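Local coordinates for uncharacterized protein (Uncultured organism, PDB 5IBZ) that belongs to the cyclase family, may have arylformamidase activity, and binds acetylphosphate, at residues I59-P64 against P71-M76; P64-R69 against S220-P225; L117-Y122 against G311-P316; G175-R180 against L252-H257. All coordinates share one frame; numbering follows the deposited sequence. Where two conformers were deposited one is given.

Contact 1 (I59-P64 against P71-M76); sequences IDSNGP and PPHHTM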
# COMPACT_ATOMS: atom_id res chain seq x y z
N ILE B 59 1.97 -10.91 -11.87
CA ILE B 59 1.91 -10.11 -10.65
C ILE B 59 0.45 -10.02 -10.22
O ILE B 59 -0.35 -9.29 -10.82
CB ILE B 59 2.48 -8.72 -10.85
CG1 ILE B 59 3.96 -8.82 -11.26
CG2 ILE B 59 2.32 -7.89 -9.57
CD1 ILE B 59 4.67 -7.52 -11.47
N ASP B 60 0.13 -10.77 -9.18
CA ASP B 60 -1.20 -10.83 -8.62
C ASP B 60 -1.05 -11.40 -7.21
O ASP B 60 0.07 -11.56 -6.73
CB ASP B 60 -2.17 -11.63 -9.50
CG ASP B 60 -1.78 -13.10 -9.68
OD1 ASP B 60 -1.16 -13.69 -8.77
OD2 ASP B 60 -2.12 -13.67 -10.75
N SER B 61 -2.16 -11.70 -6.53
CA SER B 61 -2.09 -12.12 -5.15
C SER B 61 -2.08 -13.65 -5.00
O SER B 61 -2.15 -14.17 -3.88
CB SER B 61 -3.26 -11.53 -4.36
OG SER B 61 -3.24 -10.11 -4.43
N ASN B 62 -1.92 -14.33 -6.14
CA ASN B 62 -2.08 -15.78 -6.24
C ASN B 62 -0.75 -16.55 -6.33
O ASN B 62 -0.72 -17.79 -6.31
CB ASN B 62 -2.94 -16.08 -7.48
CG ASN B 62 -3.38 -17.53 -7.56
OD1 ASN B 62 -3.75 -18.14 -6.56
ND2 ASN B 62 -3.33 -18.09 -8.77
N GLY B 63 0.35 -15.81 -6.44
CA GLY B 63 1.65 -16.40 -6.70
C GLY B 63 2.43 -16.80 -5.46
O GLY B 63 2.03 -16.52 -4.32
N PRO B 64 3.55 -17.51 -5.66
CA PRO B 64 4.36 -17.88 -4.51
C PRO B 64 5.14 -16.66 -4.03
O PRO B 64 5.68 -15.89 -4.83
CB PRO B 64 5.29 -18.95 -5.07
CG PRO B 64 5.44 -18.55 -6.50
CD PRO B 64 4.14 -17.95 -6.93
N PRO B 71 1.69 -11.06 -0.51
CA PRO B 71 1.50 -11.16 -1.96
C PRO B 71 1.32 -9.77 -2.59
O PRO B 71 0.74 -8.91 -1.95
CB PRO B 71 0.20 -11.98 -2.10
CG PRO B 71 -0.02 -12.59 -0.79
CD PRO B 71 0.59 -11.68 0.23
N PRO B 72 1.79 -9.57 -3.83
CA PRO B 72 1.45 -8.33 -4.52
C PRO B 72 -0.07 -8.13 -4.54
O PRO B 72 -0.82 -9.09 -4.61
CB PRO B 72 2.01 -8.54 -5.92
CG PRO B 72 3.11 -9.56 -5.74
CD PRO B 72 2.67 -10.44 -4.63
N HIS B 73 -0.50 -6.88 -4.49
CA HIS B 73 -1.92 -6.59 -4.41
C HIS B 73 -2.29 -5.43 -5.31
O HIS B 73 -1.88 -4.29 -5.08
CB HIS B 73 -2.33 -6.27 -3.00
CG HIS B 73 -3.81 -6.30 -2.82
ND1 HIS B 73 -4.54 -5.20 -2.40
CD2 HIS B 73 -4.71 -7.29 -3.02
CE1 HIS B 73 -5.82 -5.52 -2.36
NE2 HIS B 73 -5.95 -6.78 -2.73
N HIS B 74 -3.10 -5.74 -6.32
CA HIS B 74 -3.55 -4.80 -7.36
C HIS B 74 -4.94 -4.29 -7.01
O HIS B 74 -5.82 -5.07 -6.65
CB HIS B 74 -3.54 -5.52 -8.72
CG HIS B 74 -4.11 -4.75 -9.87
ND1 HIS B 74 -5.07 -5.29 -10.71
CD2 HIS B 74 -3.79 -3.55 -10.39
CE1 HIS B 74 -5.35 -4.42 -11.66
NE2 HIS B 74 -4.59 -3.35 -11.49
N THR B 75 -5.13 -2.98 -7.04
CA THR B 75 -6.47 -2.41 -6.86
C THR B 75 -6.70 -1.33 -7.89
O THR B 75 -5.76 -0.68 -8.36
CB THR B 75 -6.70 -1.80 -5.44
OG1 THR B 75 -5.71 -0.80 -5.15
CG2 THR B 75 -6.67 -2.87 -4.34
N MSE B 76 -7.97 -1.15 -8.24
CA MSE B 76 -8.35 -0.09 -9.16
C MSE B 76 -8.74 1.18 -8.40
O MSE B 76 -9.29 1.13 -7.29
CB MSE B 76 -9.52 -0.53 -10.05
CG MSE B 76 -9.37 -1.86 -10.75
SE MSE B 76 -8.15 -1.94 -12.27
CE MSE B 76 -9.15 -0.86 -13.49
O HOH W 1 -3.95 -8.55 -6.57
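Pro71 packs against Ser61 where the CA atoms of the two segments are nearest, its CB resting 3.7 Å from Ser61 O. Pro72 then turns its ring to the Asp60 carbonyl, with CD 3.5 Å from Asp60 O and CB and CG only slightly farther. The same CB touches the Ile59 CG2 methyl at 3.7 Å, and these two side chains cross at about a right angle. The polar link is short: Ser61 OG donates to Pro72 O over 2.6 Å, in the carbonyl plane. With OG beside its own backbone N (chi1 -59°), the hydroxyl also sits near the plane of the His73 ring, 3.5 Å from His73 CD2 at the edge. A water donates to Ser61 OG at 2.7 Å and accepts from His74 N. Replacing Ser61 by alanine would probably leave Pro72 O without this donor and the water without its hydroxyl partner. Farther along the strand, His73 ND1 bonds to Tyr105 OH of the fourth subunit, while His74 NE2 turns to Asp102 of its own chain. Strand 73-76 pairs antiparallel with strand 97-107, whose Ile104 and Met106 pack on Ile59 and Pro72, so the loop 59-64 packs on one end of this two-stranded sheet.

Contact 2 (P64-R69 against S220-P225); sequences PVFPPR and SFFLNP. With UVW (acetylphosphate), chain F.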
# COMPACT_ATOMS: atom_id res chain seq x y z
N PRO B 64 3.55 -17.51 -5.66
CA PRO B 64 4.36 -17.88 -4.51
C PRO B 64 5.14 -16.66 -4.03
O PRO B 64 5.68 -15.89 -4.83
CB PRO B 64 5.29 -18.95 -5.07
CG PRO B 64 5.44 -18.55 -6.50
CD PRO B 64 4.14 -17.95 -6.93
N VAL B 65 5.17 -16.50 -2.72
CA VAL B 65 5.92 -15.45 -2.10
C VAL B 65 6.30 -15.98 -0.73
O VAL B 65 5.50 -16.59 -0.03
CB VAL B 65 5.11 -14.13 -2.06
CG1 VAL B 65 3.75 -14.37 -1.43
CG2 VAL B 65 5.88 -13.05 -1.36
N PHE B 66 7.56 -15.79 -0.36
CA PHE B 66 8.07 -16.45 0.81
C PHE B 66 7.54 -15.76 2.06
O PHE B 66 7.74 -14.56 2.22
CB PHE B 66 9.61 -16.47 0.79
CG PHE B 66 10.20 -17.73 1.33
CD1 PHE B 66 9.92 -18.14 2.62
CD2 PHE B 66 11.05 -18.51 0.55
CE1 PHE B 66 10.46 -19.33 3.13
CE2 PHE B 66 11.58 -19.68 1.04
CZ PHE B 66 11.29 -20.09 2.34
N PRO B 67 6.82 -16.49 2.92
CA PRO B 67 6.32 -15.87 4.15
C PRO B 67 7.47 -15.31 4.99
O PRO B 67 8.54 -15.90 5.03
CB PRO B 67 5.62 -17.03 4.88
CG PRO B 67 5.34 -18.04 3.84
CD PRO B 67 6.45 -17.92 2.84
N PRO B 68 7.24 -14.18 5.68
CA PRO B 68 5.98 -13.44 5.81
C PRO B 68 5.79 -12.33 4.78
O PRO B 68 5.01 -11.41 5.02
CB PRO B 68 6.10 -12.85 7.20
CG PRO B 68 7.53 -12.50 7.29
CD PRO B 68 8.27 -13.60 6.55
N ARG B 69 6.49 -12.38 3.65
CA ARG B 69 6.27 -11.38 2.62
C ARG B 69 4.80 -11.42 2.17
O ARG B 69 4.20 -12.49 2.08
CB ARG B 69 7.19 -11.60 1.42
CG ARG B 69 8.66 -11.31 1.69
CD ARG B 69 9.57 -11.76 0.54
NE ARG B 69 10.97 -11.56 0.91
CZ ARG B 69 11.99 -12.25 0.42
NH1 ARG B 69 11.79 -13.19 -0.49
NH2 ARG B 69 13.22 -11.98 0.85
N SER B 220 2.18 -25.80 3.13
CA SER B 220 3.19 -26.86 3.21
C SER B 220 4.39 -26.57 2.30
O SER B 220 5.53 -26.92 2.61
CB SER B 220 2.58 -28.22 2.86
OG SER B 220 1.56 -28.57 3.77
N PHE B 221 4.12 -25.94 1.16
CA PHE B 221 5.12 -25.67 0.13
C PHE B 221 6.34 -24.98 0.74
O PHE B 221 7.49 -25.28 0.39
CB PHE B 221 4.48 -24.79 -0.96
CG PHE B 221 5.38 -24.45 -2.15
CD1 PHE B 221 5.36 -25.22 -3.30
CD2 PHE B 221 6.14 -23.30 -2.15
CE1 PHE B 221 6.15 -24.87 -4.42
CE2 PHE B 221 6.92 -22.95 -3.24
CZ PHE B 221 6.92 -23.73 -4.37
N PHE B 222 6.09 -24.05 1.65
CA PHE B 222 7.19 -23.26 2.20
C PHE B 222 7.79 -23.84 3.47
O PHE B 222 8.82 -23.36 3.94
CB PHE B 222 6.72 -21.84 2.43
CG PHE B 222 6.64 -21.05 1.16
CD1 PHE B 222 7.80 -20.67 0.50
CD2 PHE B 222 5.43 -20.73 0.59
CE1 PHE B 222 7.75 -19.97 -0.68
CE2 PHE B 222 5.38 -20.02 -0.62
CZ PHE B 222 6.54 -19.64 -1.24
N LEU B 223 7.18 -24.90 3.99
CA LEU B 223 7.67 -25.55 5.20
C LEU B 223 8.63 -26.70 4.91
O LEU B 223 9.29 -27.20 5.81
CB LEU B 223 6.50 -26.10 6.02
CG LEU B 223 5.52 -25.04 6.55
CD1 LEU B 223 4.31 -25.69 7.19
CD2 LEU B 223 6.21 -24.12 7.54
N ASN B 224 8.68 -27.14 3.67
CA ASN B 224 9.48 -28.31 3.38
C ASN B 224 10.65 -27.95 2.47
O ASN B 224 10.74 -26.84 1.98
CB ASN B 224 8.56 -29.40 2.83
CG ASN B 224 7.67 -30.00 3.93
OD1 ASN B 224 8.09 -30.90 4.66
ND2 ASN B 224 6.44 -29.49 4.06
N PRO B 225 11.61 -28.87 2.33
CA PRO B 225 12.80 -28.54 1.54
C PRO B 225 12.46 -28.17 0.10
O PRO B 225 11.48 -28.66 -0.44
CB PRO B 225 13.62 -29.82 1.55
CG PRO B 225 13.13 -30.58 2.70
CD PRO B 225 11.67 -30.24 2.85
C1 UVW F . 14.56 -15.85 1.41
O1 UVW F . 13.86 -14.93 1.68
C1M UVW F . 14.64 -17.05 2.36
O2 UVW F . 15.32 -15.88 0.24
P UVW F . 15.43 -14.60 -0.79
O1P UVW F . 15.71 -13.32 -0.03
O2P UVW F . 16.57 -14.93 -1.72
O3P UVW F . 14.17 -14.41 -1.59
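The edge of Phe222 points at one face of Phe66, with CD1 of Phe222 3.7 Å above the Phe66 plane and over its centre. The ring centroids are 4.8 Å apart and the planes meet at 52°, edge-to-face; the ligand methyl C1M covers the opposite face of Phe66. Two CH-pi contacts cover one face of Phe222: Pro67 CD lies 3.8 Å from the ring centroid, and Phe66 CA stands a little farther off. Phe221 CD2 backs the opposite face. Plain apolar packing adds Pro64 CB, at the Phe222 edge near CZ. Phe222 leaves the last turn of helix 215-223 with CG beside its backbone N (chi1 -76°), which carries the ring into the loop between strands 52-54 and 73-76; this loop supplies Arg69 to the acetylphosphate pocket of this cyclase-family protein. A serine in place of Phe222 would probably open a gap under Pro67 and strip the cover from one face of Phe66. The extended Arg69 chain presents its guanidinium edge-on to the acetylphosphate: NH1 donates to O3P at 2.9 Å (171°) and NH2 to O1P at 3.0 Å. Arg69 NE forms a salt bridge with Asp101 of the second subunit.

Contact 3 (L117-Y122 against G311-P316); sequences LSHGWY and GAVGSP. With UVW (acetylphosphate), chain F.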
# COMPACT_ATOMS: atom_id res chain seq x y z
N LEU B 117 22.75 -6.29 -4.86
CA LEU B 117 23.83 -6.68 -3.97
C LEU B 117 23.60 -6.13 -2.55
O LEU B 117 24.24 -6.56 -1.60
CB LEU B 117 25.17 -6.20 -4.52
CG LEU B 117 25.46 -6.63 -5.95
CD1 LEU B 117 26.84 -6.16 -6.35
CD2 LEU B 117 25.32 -8.15 -6.14
N SER B 118 22.69 -5.17 -2.42
CA SER B 118 22.27 -4.67 -1.11
C SER B 118 21.24 -5.56 -0.42
O SER B 118 20.83 -5.28 0.70
CB SER B 118 21.69 -3.26 -1.25
OG SER B 118 20.79 -3.18 -2.34
N HIS B 119 20.79 -6.63 -1.07
CA HIS B 119 19.76 -7.50 -0.50
C HIS B 119 20.27 -8.48 0.56
O HIS B 119 19.50 -8.88 1.43
CB HIS B 119 19.05 -8.30 -1.61
CG HIS B 119 18.08 -9.32 -1.11
ND1 HIS B 119 16.99 -9.00 -0.33
CD2 HIS B 119 18.03 -10.66 -1.29
CE1 HIS B 119 16.32 -10.10 -0.04
NE2 HIS B 119 16.93 -11.13 -0.62
N GLY B 120 21.53 -8.90 0.47
CA GLY B 120 22.02 -9.96 1.35
C GLY B 120 23.52 -9.94 1.53
O GLY B 120 24.26 -9.57 0.62
N TRP B 121 23.96 -10.36 2.70
CA TRP B 121 25.37 -10.37 3.04
C TRP B 121 25.54 -11.19 4.31
O TRP B 121 24.60 -11.84 4.75
CB TRP B 121 25.90 -8.95 3.23
CG TRP B 121 25.32 -8.19 4.41
CD1 TRP B 121 25.91 -8.01 5.65
CD2 TRP B 121 24.07 -7.50 4.46
NE1 TRP B 121 25.09 -7.26 6.45
CE2 TRP B 121 23.96 -6.92 5.75
CE3 TRP B 121 23.04 -7.29 3.54
CZ2 TRP B 121 22.83 -6.19 6.15
CZ3 TRP B 121 21.94 -6.55 3.93
CH2 TRP B 121 21.84 -6.01 5.22
N TYR B 122 26.74 -11.21 4.87
CA TYR B 122 26.95 -11.79 6.18
C TYR B 122 27.94 -10.90 6.89
O TYR B 122 28.65 -10.11 6.27
CB TYR B 122 27.44 -13.25 6.10
CG TYR B 122 28.68 -13.49 5.28
CD1 TYR B 122 29.94 -13.30 5.84
CD2 TYR B 122 28.60 -13.90 3.96
CE1 TYR B 122 31.09 -13.51 5.10
CE2 TYR B 122 29.75 -14.10 3.21
CZ TYR B 122 30.99 -13.92 3.80
OH TYR B 122 32.14 -14.13 3.08
N GLY B 311 17.75 3.38 -4.37
CA GLY B 311 17.80 2.94 -2.98
C GLY B 311 17.08 1.64 -2.71
O GLY B 311 17.02 1.20 -1.56
N ALA B 312 16.55 0.99 -3.74
CA ALA B 312 15.89 -0.30 -3.55
C ALA B 312 16.90 -1.44 -3.57
O ALA B 312 17.98 -1.33 -4.18
CB ALA B 312 14.82 -0.52 -4.62
N VAL B 313 16.53 -2.54 -2.91
CA VAL B 313 17.43 -3.67 -2.79
C VAL B 313 17.04 -4.83 -3.72
O VAL B 313 17.54 -5.95 -3.59
CB VAL B 313 17.53 -4.17 -1.32
CG1 VAL B 313 18.00 -3.05 -0.43
CG2 VAL B 313 16.22 -4.72 -0.82
N GLY B 314 16.20 -4.53 -4.71
CA GLY B 314 15.83 -5.47 -5.75
C GLY B 314 14.73 -4.86 -6.58
O GLY B 314 14.34 -3.72 -6.36
N SER B 315 14.19 -5.62 -7.52
CA SER B 315 13.16 -5.11 -8.40
C SER B 315 12.35 -6.24 -9.00
O SER B 315 12.91 -7.28 -9.32
CB SER B 315 13.78 -4.33 -9.54
OG SER B 315 12.79 -3.86 -10.42
N PRO B 316 11.04 -6.01 -9.22
CA PRO B 316 10.29 -6.86 -10.13
C PRO B 316 10.74 -6.61 -11.55
O PRO B 316 11.38 -5.60 -11.86
CB PRO B 316 8.82 -6.44 -9.92
CG PRO B 316 8.89 -5.12 -9.34
CD PRO B 316 10.19 -4.97 -8.61
C1 UVW F . 14.56 -15.85 1.41
O1 UVW F . 13.86 -14.93 1.68
C1M UVW F . 14.64 -17.05 2.36
O2 UVW F . 15.32 -15.88 0.24
P UVW F . 15.43 -14.60 -0.79
O1P UVW F . 15.71 -13.32 -0.03
O2P UVW F . 16.57 -14.93 -1.72
O3P UVW F . 14.17 -14.41 -1.59
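Val313 and Ser118 meet side chain to side chain just beyond the edge of the central mixed sheet, where strand 314-316 lies antiparallel to strand 113-115. The turn leaving strand 113-115 brings His119 into the acetylphosphate pocket, to which Asp115 also belongs. Val313 directs CG1 at the serine: this methyl is 3.4 Å from Ser118 OG and 3.8 Å from Ser118 CB. Ser118 holds OG between its backbone N and carbonyl carbon (chi1 46°), which lays the hydroxyl against Val313 while its hydrogen bond goes to Leu146 O. His119 comes alongside in another way. Its CB rests 3.4 Å from Val313 O, and from there the ring leads away from Val313 toward the ligand, CG being anti to the backbone N (chi1 173°). The second subunit closes in on the buried contact: Ala100 O of that chain holds His119 ND1, and Asp102 OD2 of that chain takes Val313 N. Gly120 to Tyr122 pair antiparallel with a strand of the same neighbour, carrying the strand pairing across the interface. With ND1 so held, the imidazole is probably restrained from turning, and its other nitrogen meets the phosphate at the ring edge: His119 NE2 donates to acetylphosphate O1P over 2.6 Å, at 155°.

Contact 4 (G175-R180 against L252-H257); sequences GYTITR and LERVPH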
# COMPACT_ATOMS: atom_id res chain seq x y z
N GLY B 175 13.61 -31.00 -2.84
CA GLY B 175 14.79 -30.61 -2.09
C GLY B 175 16.12 -30.97 -2.75
O GLY B 175 17.17 -30.88 -2.12
N TYR B 176 16.09 -31.39 -4.01
CA TYR B 176 17.30 -31.82 -4.70
C TYR B 176 18.35 -30.70 -4.77
O TYR B 176 18.04 -29.57 -5.14
CB TYR B 176 16.97 -32.30 -6.11
CG TYR B 176 18.23 -32.72 -6.85
CD1 TYR B 176 18.90 -33.88 -6.50
CD2 TYR B 176 18.74 -31.94 -7.86
CE1 TYR B 176 20.06 -34.26 -7.15
CE2 TYR B 176 19.90 -32.31 -8.52
CZ TYR B 176 20.55 -33.48 -8.17
OH TYR B 176 21.71 -33.87 -8.80
N THR B 177 19.59 -31.03 -4.41
CA THR B 177 20.69 -30.06 -4.53
C THR B 177 21.35 -30.15 -5.90
O THR B 177 21.95 -31.16 -6.26
CB THR B 177 21.74 -30.27 -3.42
OG1 THR B 177 21.15 -30.06 -2.14
CG2 THR B 177 22.91 -29.29 -3.59
N ILE B 178 21.22 -29.08 -6.67
CA ILE B 178 21.82 -28.98 -8.00
C ILE B 178 23.29 -28.61 -7.86
O ILE B 178 23.64 -27.60 -7.27
CB ILE B 178 21.07 -27.96 -8.87
CG1 ILE B 178 19.61 -28.37 -9.01
CG2 ILE B 178 21.74 -27.83 -10.24
CD1 ILE B 178 18.72 -27.27 -9.56
N THR B 179 24.13 -29.44 -8.44
CA THR B 179 25.58 -29.36 -8.29
C THR B 179 26.28 -28.78 -9.50
O THR B 179 25.71 -28.65 -10.58
CB THR B 179 26.17 -30.75 -8.06
OG1 THR B 179 25.93 -31.52 -9.25
CG2 THR B 179 25.54 -31.43 -6.85
N ARG B 180 27.56 -28.48 -9.32
CA ARG B 180 28.44 -28.12 -10.43
C ARG B 180 28.37 -29.16 -11.55
O ARG B 180 28.26 -28.82 -12.73
CB ARG B 180 29.89 -27.99 -9.94
CG ARG B 180 30.90 -27.64 -11.05
CD ARG B 180 32.34 -27.83 -10.58
NE ARG B 180 33.29 -27.49 -11.65
CZ ARG B 180 33.99 -26.36 -11.72
NH1 ARG B 180 33.94 -25.46 -10.74
NH2 ARG B 180 34.78 -26.15 -12.76
N LEU B 252 16.61 -19.60 -5.05
CA LEU B 252 17.78 -19.97 -5.88
C LEU B 252 18.58 -21.13 -5.32
O LEU B 252 18.67 -22.19 -5.96
CB LEU B 252 18.73 -18.77 -6.09
CG LEU B 252 19.94 -19.16 -6.96
CD1 LEU B 252 19.54 -19.76 -8.30
CD2 LEU B 252 20.85 -17.95 -7.18
N GLU B 253 19.17 -20.97 -4.14
CA GLU B 253 19.87 -22.10 -3.56
C GLU B 253 18.90 -23.08 -2.91
O GLU B 253 17.75 -22.73 -2.60
CB GLU B 253 20.92 -21.63 -2.55
CG GLU B 253 20.43 -21.15 -1.24
CD GLU B 253 21.61 -20.66 -0.35
OE1 GLU B 253 22.42 -21.49 0.14
OE2 GLU B 253 21.71 -19.44 -0.19
N ARG B 254 19.37 -24.30 -2.74
CA ARG B 254 18.60 -25.34 -2.07
C ARG B 254 18.30 -24.90 -0.64
O ARG B 254 19.19 -24.40 0.07
CB ARG B 254 19.37 -26.66 -2.09
CG ARG B 254 18.56 -27.87 -1.65
CD ARG B 254 18.85 -28.29 -0.23
NE ARG B 254 18.10 -29.50 0.10
CZ ARG B 254 17.98 -29.99 1.33
NH1 ARG B 254 17.30 -31.10 1.55
NH2 ARG B 254 18.56 -29.36 2.34
N VAL B 255 17.06 -25.08 -0.22
CA VAL B 255 16.60 -24.69 1.11
C VAL B 255 16.21 -25.93 1.90
O VAL B 255 15.44 -26.75 1.39
CB VAL B 255 15.38 -23.75 1.04
CG1 VAL B 255 14.87 -23.43 2.45
CG2 VAL B 255 15.73 -22.48 0.28
N PRO B 256 16.73 -26.07 3.13
CA PRO B 256 16.46 -27.26 3.94
C PRO B 256 15.11 -27.23 4.61
O PRO B 256 14.43 -26.21 4.55
CB PRO B 256 17.57 -27.21 4.99
CG PRO B 256 17.79 -25.77 5.18
CD PRO B 256 17.69 -25.17 3.80
N HIS B 257 14.76 -28.33 5.26
CA HIS B 257 13.57 -28.40 6.12
C HIS B 257 13.86 -27.75 7.46
O HIS B 257 13.64 -26.55 7.64
CB HIS B 257 13.13 -29.85 6.33
CG HIS B 257 11.72 -29.99 6.83
ND1 HIS B 257 11.31 -29.46 8.03
CD2 HIS B 257 10.64 -30.60 6.30
CE1 HIS B 257 10.03 -29.73 8.22
NE2 HIS B 257 9.60 -30.42 7.17
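Gly175 O receives Arg254 NE over 2.8 Å, a nearly straight bond (169°). The acceptor lies in the guanidinium plane, while the donor is tilted slightly out of the carbonyl plane. The aliphatic part of the arginine crowds the same oxygen, with Arg254 CG 3.3 Å from Gly175 O. What brings NE round is a bend at chi2 (-101°) in a side chain that is otherwise extended. Gly175 itself takes a positive phi (75°), a conformation easy for glycine. Thr177 crosses the arginine at about a right angle: its OG1 lies 3.4 Å from Arg254 CG and 3.5 Å from Arg254 CD, touching the methylene chain from the side. Tyr176 O stands farther back, 3.9 Å from Arg254 CG, and is taken by Thr227 OG1. The two segments also share a neighbour. Strand 177-178 runs parallel to strand 228-229, and the backbones of Leu252 and Arg254 bond to Ile229. This fastens the loop after strand 244-247 to the short two-stranded parallel sheet. In that loop, Glu253 OE2 bonds to His268 ND1 and OE1 to Val267 N; His268 binds the acetylphosphate, so Glu253 is a second-shell residue of the cyclase pocket.

How the contacts relate
Contacts 2 and 3 converge on the acetylphosphate, each giving it one hydrogen-bonding side chain: Arg69 NH2 packs 3.7 Å from His119 CE1, although the contact centres are about 20 Å apart. Contact 1 shares Pro64 with contact 2, and Pro71 CA lies 4.0 Å from Val65 CG1, so the loop between strands 52-54 and 73-76 links the two-stranded antiparallel sheet to the pocket. On its other flank, contact 2 adjoins contact 4, with Pro225 CD 3.6 Å from His257 CD2. Contact 4 reaches the ligand indirectly, through Glu253 and His268. Contacts 3 and 4 do not touch, their nearest atoms being about 9 Å apart, and the nearest atoms of contacts 1 and 4 are about 11 Å apart.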